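Local coordinates for protein transcriptional regulator, LacI family (Burkholderia phymatum, PDB 2RGY) that probably regulates transcription as a LacI-family DNA-binding protein whose periplasmic-binding-protein-like core is likely to sense a small effector such as a sugar, at residues 91-95 against 254-259; 104-108 against 265-269. The contacts are given in a common frame with arbitrary orientation. Residue numbers count along the deposited sequence, not the author numbering.

In the fold
Contacts 1 and 2 lie about 11 Å apart, centre to centre, in the lobe built on the parallel sheet with strand order 2-1-3-4-5. Strands 93-96 and 107-108 are neighbours there, joined through F95 N to A106 O (2.7 Å) and F95 O to F108 N (3.0 Å), both probable hydrogen bonds. Along the chain the segments alternate: 91-95, 104-108, then 254-259 in helix 244-260, and last the loop segment 265-269. W254 of contact 1 meets R268 of contact 2 in a cation-pi interaction. The pair illustrates a principle of periplasmic-binding-protein folds: the chain returns late from the other lobe, its returning helix covers one face of the earlier sheet and the following loop reaches the outermost strand.

Contact 1: 91-95 against 254-259; sequences PKMVF and WLINQC
Helices packed nearly antiparallel to the strands they cover are the rule in alpha/beta folds, and here, in the lobe with the parallel sheet, strand 93-95 faces helix 254-259 at an axis separation of 8.8 Å and an angle of 169°. The nearest alpha carbons are those of V94 and L255, 6.5 Å apart. K92 precedes the strand (phi/psi -94/78) and extends an mttt side chain past the C-terminal turn of the helix: K92 CD lies 3.9 Å from C259 SG, and K92 NZ gives a weak hydrogen bond of 3.4 Å to Q258 O. Its carbonyl O sits 3.7 Å from L255 CD1. M93, selenomethionine, has beta conformation (-134/155) and points away, packing on L86 and H87 of helix 80-89, while its carbonyl O approaches the indole edge at W254 CZ3, 3.6 Å. V94 (-135/141, chi1 p) turns toward the helix and spreads its methyls, CG1 to L255 CD2 at 3.9 Å and CG2 to W254 CE3 at 4.0 Å. L255 (tp) also touches V72 of adjacent strand 70-73 and I11 of strand 10-14 beyond it. Alternation thus puts V94 and M93 on opposite sheet faces. The chemistry implies an apolar helix-sheet interface passing, at K92, into a solvent-exposed margin with weak polar bonding.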
loop_
_atom_site.group_PDB
_atom_site.type_symbol
_atom_site.label_atom_id
_atom_site.label_comp_id
_atom_site.label_asym_id
_atom_site.label_seq_id
_atom_site.Cartn_x
_atom_site.Cartn_y
_atom_site.Cartn_z
ATOM N N PRO A 91 20.908 13.365 -18.125
ATOM C CA PRO A 91 20.973 14.559 -17.274
ATOM C C PRO A 91 19.653 15.073 -16.679
ATOM O O PRO A 91 19.672 15.795 -15.688
ATOM C CB PRO A 91 21.643 15.595 -18.181
ATOM C CG PRO A 91 22.513 14.749 -19.076
ATOM C CD PRO A 91 21.564 13.617 -19.418
ATOM N N LYS A 92 18.513 14.717 -17.263
ATOM C CA LYS A 92 17.235 15.180 -16.729
ATOM C C LYS A 92 16.624 14.162 -15.771
ATOM O O LYS A 92 15.703 13.426 -16.117
ATOM C CB LYS A 92 16.272 15.506 -17.872
ATOM C CG LYS A 92 16.656 16.790 -18.584
ATOM C CD LYS A 92 15.673 17.181 -19.676
ATOM C CE LYS A 92 16.138 18.474 -20.356
ATOM N NZ LYS A 92 15.247 18.936 -21.485
HETATM N N MSE A 93 17.170 14.149 -14.557
HETATM C CA MSE A 93 16.773 13.246 -13.482
HETATM C C MSE A 93 16.617 14.014 -12.183
HETATM O O MSE A 93 17.238 15.052 -11.991
HETATM C CB MSE A 93 17.856 12.198 -13.221
HETATM C CG MSE A 93 17.954 11.049 -14.203
HETATM SE SE MSE A 93 19.255 9.901 -13.640
HETATM C CE MSE A 93 18.473 9.005 -12.472
ATOM N N VAL A 94 15.803 13.478 -11.283
ATOM C CA VAL A 94 15.630 14.073 -9.971
ATOM C C VAL A 94 15.686 12.911 -8.972
ATOM O O VAL A 94 15.173 11.818 -9.244
ATOM C CB VAL A 94 14.292 14.859 -9.850
ATOM C CG1 VAL A 94 13.099 13.922 -9.934
ATOM C CG2 VAL A 94 14.272 15.637 -8.540
ATOM N N PHE A 95 16.327 13.144 -7.831
ATOM C CA PHE A 95 16.487 12.123 -6.805
ATOM C C PHE A 95 15.727 12.474 -5.530
ATOM O O PHE A 95 15.883 13.563 -4.993
ATOM C CB PHE A 95 17.969 11.963 -6.478
ATOM C CG PHE A 95 18.804 11.599 -7.659
ATOM C CD1 PHE A 95 18.660 10.352 -8.271
ATOM C CD2 PHE A 95 19.717 12.508 -8.184
ATOM C CE1 PHE A 95 19.417 10.010 -9.395
ATOM C CE2 PHE A 95 20.482 12.186 -9.309
ATOM C CZ PHE A 95 20.330 10.929 -9.918
ATOM N N TRP A 254 9.999 20.501 -10.340
ATOM C CA TRP A 254 11.327 20.955 -10.729
ATOM C C TRP A 254 11.722 20.256 -12.026
ATOM O O TRP A 254 12.215 20.890 -12.958
ATOM C CB TRP A 254 12.347 20.613 -9.644
ATOM C CG TRP A 254 13.741 21.059 -9.968
ATOM C CD1 TRP A 254 14.243 22.325 -9.845
ATOM C CD2 TRP A 254 14.808 20.251 -10.485
ATOM N NE1 TRP A 254 15.560 22.353 -10.253
ATOM C CE2 TRP A 254 15.930 21.091 -10.654
ATOM C CE3 TRP A 254 14.928 18.893 -10.827
ATOM C CZ2 TRP A 254 17.161 20.621 -11.151
ATOM C CZ3 TRP A 254 16.154 18.423 -11.321
ATOM C CH2 TRP A 254 17.249 19.287 -11.477
ATOM N N LEU A 255 11.480 18.948 -12.078
ATOM C CA LEU A 255 11.807 18.150 -13.253
ATOM C C LEU A 255 10.964 18.572 -14.455
ATOM O O LEU A 255 11.464 18.680 -15.571
ATOM C CB LEU A 255 11.586 16.665 -12.942
ATOM C CG LEU A 255 11.982 15.655 -14.018
ATOM C CD1 LEU A 255 13.470 15.797 -14.315
ATOM C CD2 LEU A 255 11.648 14.241 -13.553
ATOM N N ILE A 256 9.684 18.823 -14.222
ATOM C CA ILE A 256 8.796 19.234 -15.297
ATOM C C ILE A 256 9.248 20.582 -15.881
ATOM O O ILE A 256 9.181 20.788 -17.092
ATOM C CB ILE A 256 7.318 19.268 -14.798
ATOM C CG1 ILE A 256 6.847 17.824 -14.539
ATOM C CG2 ILE A 256 6.418 19.943 -15.822
ATOM C CD1 ILE A 256 5.420 17.694 -14.027
ATOM N N ASN A 257 9.743 21.480 -15.030
ATOM C CA ASN A 257 10.244 22.778 -15.492
ATOM C C ASN A 257 11.355 22.557 -16.529
ATOM O O ASN A 257 11.333 23.115 -17.628
ATOM C CB ASN A 257 10.828 23.585 -14.323
ATOM C CG ASN A 257 9.766 24.254 -13.467
ATOM O OD1 ASN A 257 10.086 24.909 -12.472
ATOM N ND2 ASN A 257 8.506 24.102 -13.847
ATOM N N GLN A 258 12.329 21.733 -16.161
ATOM C CA GLN A 258 13.467 21.436 -17.020
ATOM C C GLN A 258 13.062 20.723 -18.310
ATOM O O GLN A 258 13.632 20.985 -19.373
ATOM C CB GLN A 258 14.474 20.551 -16.278
ATOM C CG GLN A 258 14.563 20.768 -14.776
ATOM C CD GLN A 258 15.135 22.121 -14.397
ATOM O OE1 GLN A 258 16.251 22.465 -14.788
ATOM N NE2 GLN A 258 14.377 22.891 -13.614
ATOM N N CYS A 259 12.083 19.827 -18.211
ATOM C CA CYS A 259 11.624 19.032 -19.348
ATOM C C CYS A 259 10.610 19.660 -20.284
ATOM O O CYS A 259 10.764 19.587 -21.508
ATOM C CB CYS A 259 11.010 17.717 -18.870
ATOM S SG CYS A 259 12.138 16.495 -18.228
#

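Contact 2: 104-108 against 265-269; sequences PDASF and EIFRE
Arginine can give two N-H groups to one backbone carbonyl, and R268 does so to D105 in the 3-10 turn that leads into strand 107-108. Segment 104-108 opens with that turn, P104 to A106, closed by S107 N to P104 O at 2.9 Å, and continues as extended strand 107-108. Opposite it, 265-269 has no regular structure; the nearest alpha carbons, of F108 and R268, are 6.5 Å apart. I266, extended (-108/130) with rotamer mm, points toward the strand and sets CG2 3.7 Å from F108 CE1, at the edge of that ring. F267 (-117/136) directs its side chain away, but its carbonyl O lies 4.2 Å from F108 CE1. At R268 the backbone bends to -119/3 and the side chain (chi1 m, chi2 and chi3 t, chi4 -72°) places R268 NH1 over one face of the F108 ring, 3.1 Å from F108 CZ. D105 O accepts hydrogen bonds from R268 NH2 (2.9 Å, the place of NH2 being less sure) and R268 NH1 (3.2 Å). A water bridges S107 O (2.8 Å) and R268 NH1 (2.9 Å). The two bonds share the D105 carbonyl, just ahead of strand 107-108, the outermost strand within this chain, beside 93-96. Helix 244-260 lies alongside: its W254 meets R268 through a cation-pi interaction and touches D105 and A106, its A251 touches F108, and its N250 OD1 accepts a hydrogen bond from F267 N.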
loop_
_atom_site.group_PDB
_atom_site.type_symbol
_atom_site.label_atom_id
_atom_site.label_comp_id
_atom_site.label_asym_id
_atom_site.label_seq_id
_atom_site.Cartn_x
_atom_site.Cartn_y
_atom_site.Cartn_z
ATOM N N PRO A 104 23.256 19.418 -6.395
ATOM C CA PRO A 104 22.331 19.582 -5.270
ATOM C C PRO A 104 20.847 19.810 -5.543
ATOM O O PRO A 104 20.007 19.127 -4.955
ATOM C CB PRO A 104 22.956 20.723 -4.479
ATOM C CG PRO A 104 24.433 20.458 -4.683
ATOM C CD PRO A 104 24.510 20.155 -6.154
ATOM N N ASP A 105 20.475 20.745 -6.410
ATOM C CA ASP A 105 19.040 20.915 -6.568
ATOM C C ASP A 105 18.326 19.794 -7.312
ATOM O O ASP A 105 17.129 19.881 -7.548
ATOM C CB ASP A 105 18.679 22.284 -7.152
ATOM C CG ASP A 105 19.466 22.627 -8.359
ATOM O OD1 ASP A 105 19.612 21.732 -9.218
ATOM O OD2 ASP A 105 19.923 23.793 -8.458
ATOM N N ALA A 106 19.053 18.734 -7.653
ATOM C CA ALA A 106 18.451 17.573 -8.307
ATOM C C ALA A 106 18.057 16.614 -7.176
ATOM O O ALA A 106 17.544 15.518 -7.412
ATOM C CB ALA A 106 19.455 16.901 -9.233
ATOM N N SER A 107 18.311 17.053 -5.946
ATOM C CA SER A 107 18.013 16.277 -4.749
ATOM C C SER A 107 16.959 16.950 -3.868
ATOM O O SER A 107 17.078 18.127 -3.517
ATOM C CB SER A 107 19.290 16.064 -3.928
ATOM O OG SER A 107 18.981 15.505 -2.661
ATOM N N PHE A 108 15.924 16.186 -3.532
ATOM C CA PHE A 108 14.840 16.661 -2.681
ATOM C C PHE A 108 14.762 15.695 -1.510
ATOM O O PHE A 108 14.329 14.551 -1.655
ATOM C CB PHE A 108 13.543 16.702 -3.476
ATOM C CG PHE A 108 13.474 17.865 -4.422
ATOM C CD1 PHE A 108 12.785 19.031 -4.064
ATOM C CD2 PHE A 108 14.152 17.826 -5.651
ATOM C CE1 PHE A 108 12.776 20.148 -4.909
ATOM C CE2 PHE A 108 14.156 18.935 -6.507
ATOM C CZ PHE A 108 13.464 20.101 -6.138
ATOM N N GLU A 265 7.292 27.573 -9.117
ATOM C CA GLU A 265 8.248 28.074 -8.143
ATOM C C GLU A 265 8.514 26.794 -7.364
ATOM O O GLU A 265 7.581 26.041 -7.073
ATOM C CB GLU A 265 7.629 29.136 -7.223
ATOM C CG GLU A 265 7.313 30.449 -7.931
ATOM C CD GLU A 265 6.801 31.522 -6.981
ATOM O OE1 GLU A 265 5.674 31.363 -6.439
ATOM O OE2 GLU A 265 7.530 32.521 -6.779
ATOM N N ILE A 266 9.774 26.538 -7.037
ATOM C CA ILE A 266 10.142 25.318 -6.322
ATOM C C ILE A 266 10.545 25.552 -4.866
ATOM O O ILE A 266 11.372 26.414 -4.581
ATOM C CB ILE A 266 11.305 24.611 -7.052
ATOM C CG1 ILE A 266 10.953 24.435 -8.531
ATOM C CG2 ILE A 266 11.594 23.260 -6.412
ATOM C CD1 ILE A 266 9.689 23.646 -8.777
ATOM N N PHE A 267 9.953 24.780 -3.953
ATOM C CA PHE A 267 10.264 24.878 -2.523
ATOM C C PHE A 267 10.878 23.564 -2.036
ATOM O O PHE A 267 10.399 22.480 -2.384
ATOM C CB PHE A 267 8.999 25.228 -1.742
ATOM C CG PHE A 267 8.321 26.469 -2.254
ATOM C CD1 PHE A 267 7.526 26.418 -3.402
ATOM C CD2 PHE A 267 8.550 27.703 -1.647
ATOM C CE1 PHE A 267 6.969 27.584 -3.950
ATOM C CE2 PHE A 267 8.000 28.885 -2.182
ATOM C CZ PHE A 267 7.208 28.822 -3.337
ATOM N N ARG A 268 11.942 23.670 -1.242
ATOM C CA ARG A 268 12.674 22.501 -0.742
ATOM C C ARG A 268 12.704 22.343 0.778
ATOM O O ARG A 268 13.353 21.425 1.293
ATOM C CB ARG A 268 14.124 22.560 -1.237
ATOM C CG ARG A 268 14.263 22.605 -2.742
ATOM C CD ARG A 268 15.563 23.272 -3.164
ATOM N NE ARG A 268 15.663 23.328 -4.614
ATOM C CZ ARG A 268 15.899 22.270 -5.378
ATOM N NH1 ARG A 268 16.071 21.077 -4.819
ATOM N NH2 ARG A 268 15.926 22.397 -6.700
ATOM N N GLU A 269 12.021 23.228 1.495
ATOM C CA GLU A 269 12.026 23.171 2.957
ATOM C C GLU A 269 10.648 22.966 3.559
ATOM O O GLU A 269 9.761 23.802 3.392
ATOM C CB GLU A 269 12.620 24.462 3.535
ATOM C CG GLU A 269 14.057 24.752 3.091
ATOM C CD GLU A 269 15.005 23.611 3.423
ATOM O OE1 GLU A 269 14.931 23.102 4.561
ATOM O OE2 GLU A 269 15.820 23.219 2.552
HETATM O O HOH W 1 16.448 20.404 -2.027
#